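Local coordinates for alpha-1,3-glucanase (PDB 7C7D), which hydrolyses the alpha-1,3-glucosidic bonds of alpha-1,3-glucan, as a thermostable glycosidase of family GH87, at residues Ser423-Ser435 with Val452-Asn466. Residues are numbered along the deposited sequence; the frame is centred on the assembly and turned at random.
Sequences SDTNALGSGIAIS and VDGNTLVRTGAINPN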
loop_
_atom_site.group_PDB
_atom_site.type_symbol
_atom_site.label_atom_id
_atom_site.label_comp_id
_atom_site.label_asym_id
_atom_site.label_seq_id
_atom_site.Cartn_x
_atom_site.Cartn_y
_atom_site.Cartn_z
ATOM N N SER A 423 -0.751 -7.892 -3.012
ATOM C CA SER A 423 -1.603 -8.437 -4.059
ATOM C C SER A 423 -1.952 -7.370 -5.081
ATOM O O SER A 423 -2.200 -6.209 -4.727
ATOM C CB SER A 423 -2.908 -9.002 -3.495
ATOM O OG SER A 423 -2.666 -9.915 -2.436
ATOM N N ASP A 424 -1.987 -7.788 -6.347
ATOM C CA ASP A 424 -2.607 -7.030 -7.437
ATOM C C ASP A 424 -1.884 -5.705 -7.702
ATOM O O ASP A 424 -2.398 -4.619 -7.419
ATOM C CB ASP A 424 -4.094 -6.784 -7.154
ATOM C CG ASP A 424 -4.914 -8.047 -7.232
ATOM O OD1 ASP A 424 -4.782 -8.770 -8.236
ATOM O OD2 ASP A 424 -5.687 -8.319 -6.285
ATOM N N THR A 425 -0.692 -5.811 -8.279
ATOM C CA THR A 425 0.039 -4.626 -8.709
ATOM C C THR A 425 -0.096 -4.414 -10.217
ATOM O O THR A 425 -0.593 -5.259 -10.963
ATOM C CB THR A 425 1.513 -4.686 -8.277
ATOM O OG1 THR A 425 2.161 -5.802 -8.897
ATOM C CG2 THR A 425 1.627 -4.828 -6.767
ATOM N N ASN A 426 0.385 -3.256 -10.665
ATOM C CA ASN A 426 0.078 -2.796 -12.010
ATOM C C ASN A 426 1.314 -2.299 -12.740
ATOM O O ASN A 426 2.440 -2.497 -12.273
ATOM C CB ASN A 426 -1.006 -1.725 -11.935
ATOM C CG ASN A 426 -2.322 -2.304 -11.489
ATOM O OD1 ASN A 426 -2.932 -3.072 -12.222
ATOM N ND2 ASN A 426 -2.757 -1.961 -10.277
ATOM N N ALA A 427 1.106 -1.664 -13.889
ATOM C CA ALA A 427 2.219 -1.258 -14.728
ATOM C C ALA A 427 3.152 -0.336 -13.961
ATOM O O ALA A 427 2.731 0.470 -13.125
ATOM C CB ALA A 427 1.702 -0.554 -15.982
ATOM N N LEU A 428 4.433 -0.473 -14.258
ATOM C CA LEU A 428 5.557 0.339 -13.797
ATOM C C LEU A 428 6.196 -0.232 -12.541
ATOM O O LEU A 428 7.183 0.337 -12.067
ATOM C CB LEU A 428 5.268 1.845 -13.627
ATOM C CG LEU A 428 4.677 2.536 -14.861
ATOM C CD1 LEU A 428 4.412 4.006 -14.580
ATOM C CD2 LEU A 428 5.592 2.383 -16.063
ATOM N N GLY A 429 5.695 -1.347 -12.006
ATOM C CA GLY A 429 6.295 -1.923 -10.819
ATOM C C GLY A 429 6.178 -3.424 -10.675
ATOM O O GLY A 429 5.746 -4.127 -11.591
ATOM N N SER A 430 6.586 -3.890 -9.498
ATOM C CA SER A 430 6.641 -5.275 -9.061
ATOM C C SER A 430 5.920 -5.365 -7.719
ATOM O O SER A 430 5.599 -4.350 -7.093
ATOM C CB SER A 430 8.106 -5.691 -8.854
ATOM O OG SER A 430 8.806 -5.726 -10.085
ATOM N N GLY A 431 5.679 -6.589 -7.248
ATOM C CA GLY A 431 5.230 -6.740 -5.870
ATOM C C GLY A 431 6.234 -6.164 -4.888
ATOM O O GLY A 431 5.891 -5.338 -4.038
ATOM N N ILE A 432 7.492 -6.598 -4.996
ATOM C CA ILE A 432 8.611 -6.054 -4.236
ATOM C C ILE A 432 9.723 -5.696 -5.212
ATOM O O ILE A 432 10.079 -6.502 -6.080
ATOM C CB ILE A 432 9.141 -7.058 -3.192
ATOM C CG1 ILE A 432 8.100 -7.306 -2.100
ATOM C CG2 ILE A 432 10.459 -6.575 -2.590
ATOM C CD1 ILE A 432 8.436 -8.465 -1.156
ATOM N N ALA A 433 10.288 -4.497 -5.057
ATOM C CA ALA A 433 11.467 -4.079 -5.800
ATOM C C ALA A 433 12.587 -3.736 -4.827
ATOM O O ALA A 433 12.391 -2.938 -3.904
ATOM C CB ALA A 433 11.151 -2.862 -6.669
ATOM N N ILE A 434 13.751 -4.356 -5.031
ATOM C CA ILE A 434 14.977 -4.047 -4.298
ATOM C C ILE A 434 15.903 -3.405 -5.324
ATOM O O ILE A 434 16.320 -4.070 -6.279
ATOM C CB ILE A 434 15.610 -5.312 -3.690
ATOM C CG1 ILE A 434 14.603 -6.085 -2.821
ATOM C CG2 ILE A 434 16.906 -4.962 -2.930
ATOM C CD1 ILE A 434 14.022 -5.294 -1.659
ATOM N N SER A 435 16.177 -2.108 -5.184
ATOM C CA SER A 435 16.614 -1.334 -6.338
ATOM C C SER A 435 17.716 -0.335 -6.013
ATOM O O SER A 435 17.742 0.274 -4.937
ATOM C CB SER A 435 15.418 -0.579 -6.911
ATOM O OG SER A 435 15.828 0.227 -7.992
ATOM N N VAL A 452 14.863 -10.148 2.705
ATOM C CA VAL A 452 13.526 -10.190 2.121
ATOM C C VAL A 452 12.965 -11.571 2.447
ATOM O O VAL A 452 13.230 -12.542 1.738
ATOM C CB VAL A 452 13.568 -9.929 0.612
ATOM C CG1 VAL A 452 12.160 -9.913 0.022
ATOM C CG2 VAL A 452 14.319 -8.625 0.308
ATOM N N ASP A 453 12.201 -11.681 3.536
ATOM C CA ASP A 453 11.862 -12.980 4.116
ATOM C C ASP A 453 10.363 -13.127 4.347
ATOM O O ASP A 453 9.733 -12.244 4.931
ATOM C CB ASP A 453 12.571 -13.166 5.460
ATOM C CG ASP A 453 12.167 -14.459 6.146
ATOM O OD1 ASP A 453 12.458 -15.546 5.598
ATOM O OD2 ASP A 453 11.528 -14.396 7.210
ATOM N N GLY A 454 9.801 -14.260 3.936
ATOM C CA GLY A 454 8.447 -14.585 4.347
ATOM C C GLY A 454 7.338 -13.805 3.678
ATOM O O GLY A 454 6.228 -13.760 4.208
ATOM N N ASN A 455 7.602 -13.176 2.544
ATOM C CA ASN A 455 6.573 -12.394 1.875
ATOM C C ASN A 455 5.747 -13.271 0.936
ATOM O O ASN A 455 6.225 -14.278 0.409
ATOM C CB ASN A 455 7.213 -11.247 1.086
ATOM C CG ASN A 455 8.021 -10.325 1.973
ATOM O OD1 ASN A 455 7.459 -9.491 2.680
ATOM N ND2 ASN A 455 9.343 -10.496 1.969
ATOM N N THR A 456 4.492 -12.874 0.734
ATOM C CA THR A 456 3.574 -13.535 -0.186
ATOM C C THR A 456 3.106 -12.517 -1.213
ATOM O O THR A 456 2.610 -11.445 -0.844
ATOM C CB THR A 456 2.387 -14.132 0.567
ATOM O OG1 THR A 456 2.874 -15.168 1.422
ATOM C CG2 THR A 456 1.377 -14.736 -0.397
ATOM N N LEU A 457 3.270 -12.858 -2.490
ATOM C CA LEU A 457 3.039 -11.953 -3.615
ATOM C C LEU A 457 2.023 -12.607 -4.538
ATOM O O LEU A 457 2.308 -13.659 -5.127
ATOM C CB LEU A 457 4.338 -11.700 -4.376
ATOM C CG LEU A 457 5.544 -11.290 -3.526
ATOM C CD1 LEU A 457 6.778 -11.102 -4.393
ATOM C CD2 LEU A 457 5.247 -10.024 -2.739
ATOM N N VAL A 458 0.842 -11.998 -4.657
ATOM C CA VAL A 458 -0.303 -12.605 -5.334
ATOM C C VAL A 458 -0.715 -11.709 -6.500
ATOM O O VAL A 458 -1.059 -10.536 -6.297
ATOM C CB VAL A 458 -1.479 -12.801 -4.367
ATOM C CG1 VAL A 458 -2.647 -13.467 -5.081
ATOM C CG2 VAL A 458 -1.046 -13.615 -3.142
ATOM N N ARG A 459 -0.680 -12.248 -7.717
ATOM C CA ARG A 459 -1.070 -11.496 -8.912
ATOM C C ARG A 459 -0.283 -10.187 -9.029
ATOM O O ARG A 459 -0.846 -9.116 -9.279
ATOM C CB ARG A 459 -2.585 -11.250 -8.965
ATOM C CG ARG A 459 -3.419 -12.538 -9.065
ATOM C CD ARG A 459 -4.934 -12.252 -9.114
ATOM N NE ARG A 459 -5.340 -11.475 -7.946
ATOM C CZ ARG A 459 -5.675 -12.000 -6.771
ATOM N NH1 ARG A 459 -5.734 -13.318 -6.621
ATOM N NH2 ARG A 459 -5.942 -11.213 -5.740
ATOM N N THR A 460 1.034 -10.282 -8.845
ATOM C CA THR A 460 1.935 -9.144 -8.960
ATOM C C THR A 460 2.863 -9.304 -10.158
ATOM O O THR A 460 3.144 -10.420 -10.613
ATOM C CB THR A 460 2.744 -8.897 -7.672
ATOM O OG1 THR A 460 3.724 -9.929 -7.471
ATOM C CG2 THR A 460 1.825 -8.777 -6.456
ATOM N N GLY A 461 3.363 -8.169 -10.636
ATOM C CA GLY A 461 4.047 -8.050 -11.905
ATOM C C GLY A 461 3.114 -7.527 -12.988
ATOM O O GLY A 461 1.886 -7.611 -12.891
ATOM N N ALA A 462 3.707 -6.969 -14.042
ATOM C CA ALA A 462 2.907 -6.274 -15.050
ATOM C C ALA A 462 3.780 -5.901 -16.238
ATOM O O ALA A 462 4.994 -5.728 -16.108
ATOM C CB ALA A 462 2.268 -5.002 -14.485
ATOM N N ILE A 463 3.135 -5.741 -17.397
ATOM C CA ILE A 463 3.819 -5.195 -18.565
ATOM C C ILE A 463 4.161 -3.737 -18.309
ATOM O O ILE A 463 3.290 -2.939 -17.940
ATOM C CB ILE A 463 2.936 -5.312 -19.818
ATOM C CG1 ILE A 463 2.670 -6.771 -20.153
ATOM C CG2 ILE A 463 3.576 -4.586 -21.002
ATOM C CD1 ILE A 463 3.848 -7.472 -20.782
ATOM N N ASN A 464 5.425 -3.378 -18.512
ATOM C CA ASN A 464 5.793 -1.970 -18.538
ATOM C C ASN A 464 5.549 -1.434 -19.941
ATOM O O ASN A 464 6.185 -1.905 -20.892
ATOM C CB ASN A 464 7.258 -1.769 -18.169
ATOM C CG ASN A 464 7.604 -0.296 -17.936
ATOM O OD1 ASN A 464 7.298 0.560 -18.762
ATOM N ND2 ASN A 464 8.260 -0.002 -16.821
ATOM N N PRO A 465 4.656 -0.457 -20.118
ATOM C CA PRO A 465 4.366 0.044 -21.470
ATOM C C PRO A 465 5.532 0.760 -22.113
ATOM O O PRO A 465 5.506 0.978 -23.331
ATOM C CB PRO A 465 3.199 1.008 -21.237
ATOM C CG PRO A 465 3.409 1.489 -19.840
ATOM C CD PRO A 465 3.941 0.304 -19.081
ATOM N N ASN A 466 6.548 1.138 -21.342
ATOM C CA ASN A 466 7.686 1.817 -21.939
ATOM C C ASN A 466 8.575 0.851 -22.734
ATOM O O ASN A 466 9.135 1.270 -23.756
ATOM C CB ASN A 466 8.431 2.635 -20.874
ATOM C CG ASN A 466 7.572 3.775 -20.291
ATOM O OD1 ASN A 466 7.022 4.595 -21.025
ATOM N ND2 ASN A 466 7.450 3.808 -18.963
HETATM O O HOH W 1 3.207 -5.013 -11.159
HETATM O O HOH W 2 -0.431 -6.830 -14.037
#
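Asp424 OD1 takes the NE of Arg459 at 2.8 Å, and OD2 takes NH2 at 3.0 Å, so the guanidinium grips the carboxylate side-on, one nitrogen to each oxygen. Both oxygens are met on their syn sides, though the two planes are turned 33° apart. Arg459 reaches this position because its chain bends at chi3 (-57°), which brings the two side chains alongside each other, while Val458 CG1 lies against one guanidinium face. The carboxylate has further partners in Arg90, which forms a second salt bridge to OD1, and the backbone N of Gly89, which donates to OD2. A leucine in place of Arg459 would probably cost Asp424 both bonds of this pair, leaving its carboxylate to Arg90 and Gly89 and freer to turn.

Next to the ion pair Ser423 pairs in parallel with Val458, and Asp424 N donates to Val458 O at 2.9 Å. Farther along, one water is held by the loop around the type II turn Asn426-Gly429: it accepts from Thr425 OG1 at 2.6 Å and donates to the carbonyl oxygens of Asn426 and Gly429, with a weak bond from Gly461 N across the contact. Toward the interior of the coil the packing is largely apolar. Ile432 CD1 packs 3.9 Å from Leu457 CD2, crossing it at about a right angle, and also touches Asn455, whereas Ile434 and Val452 meet tip to tip.

Such stacking of successive coils characterises the parallel beta-helix of pectate lyase-like proteins. Here strand 415-423 pairs with 449-458, Ile422 and Leu474 extend the interior packing, and strand 432-435 lies between 407-410 and 474-477 in another parallel sheet.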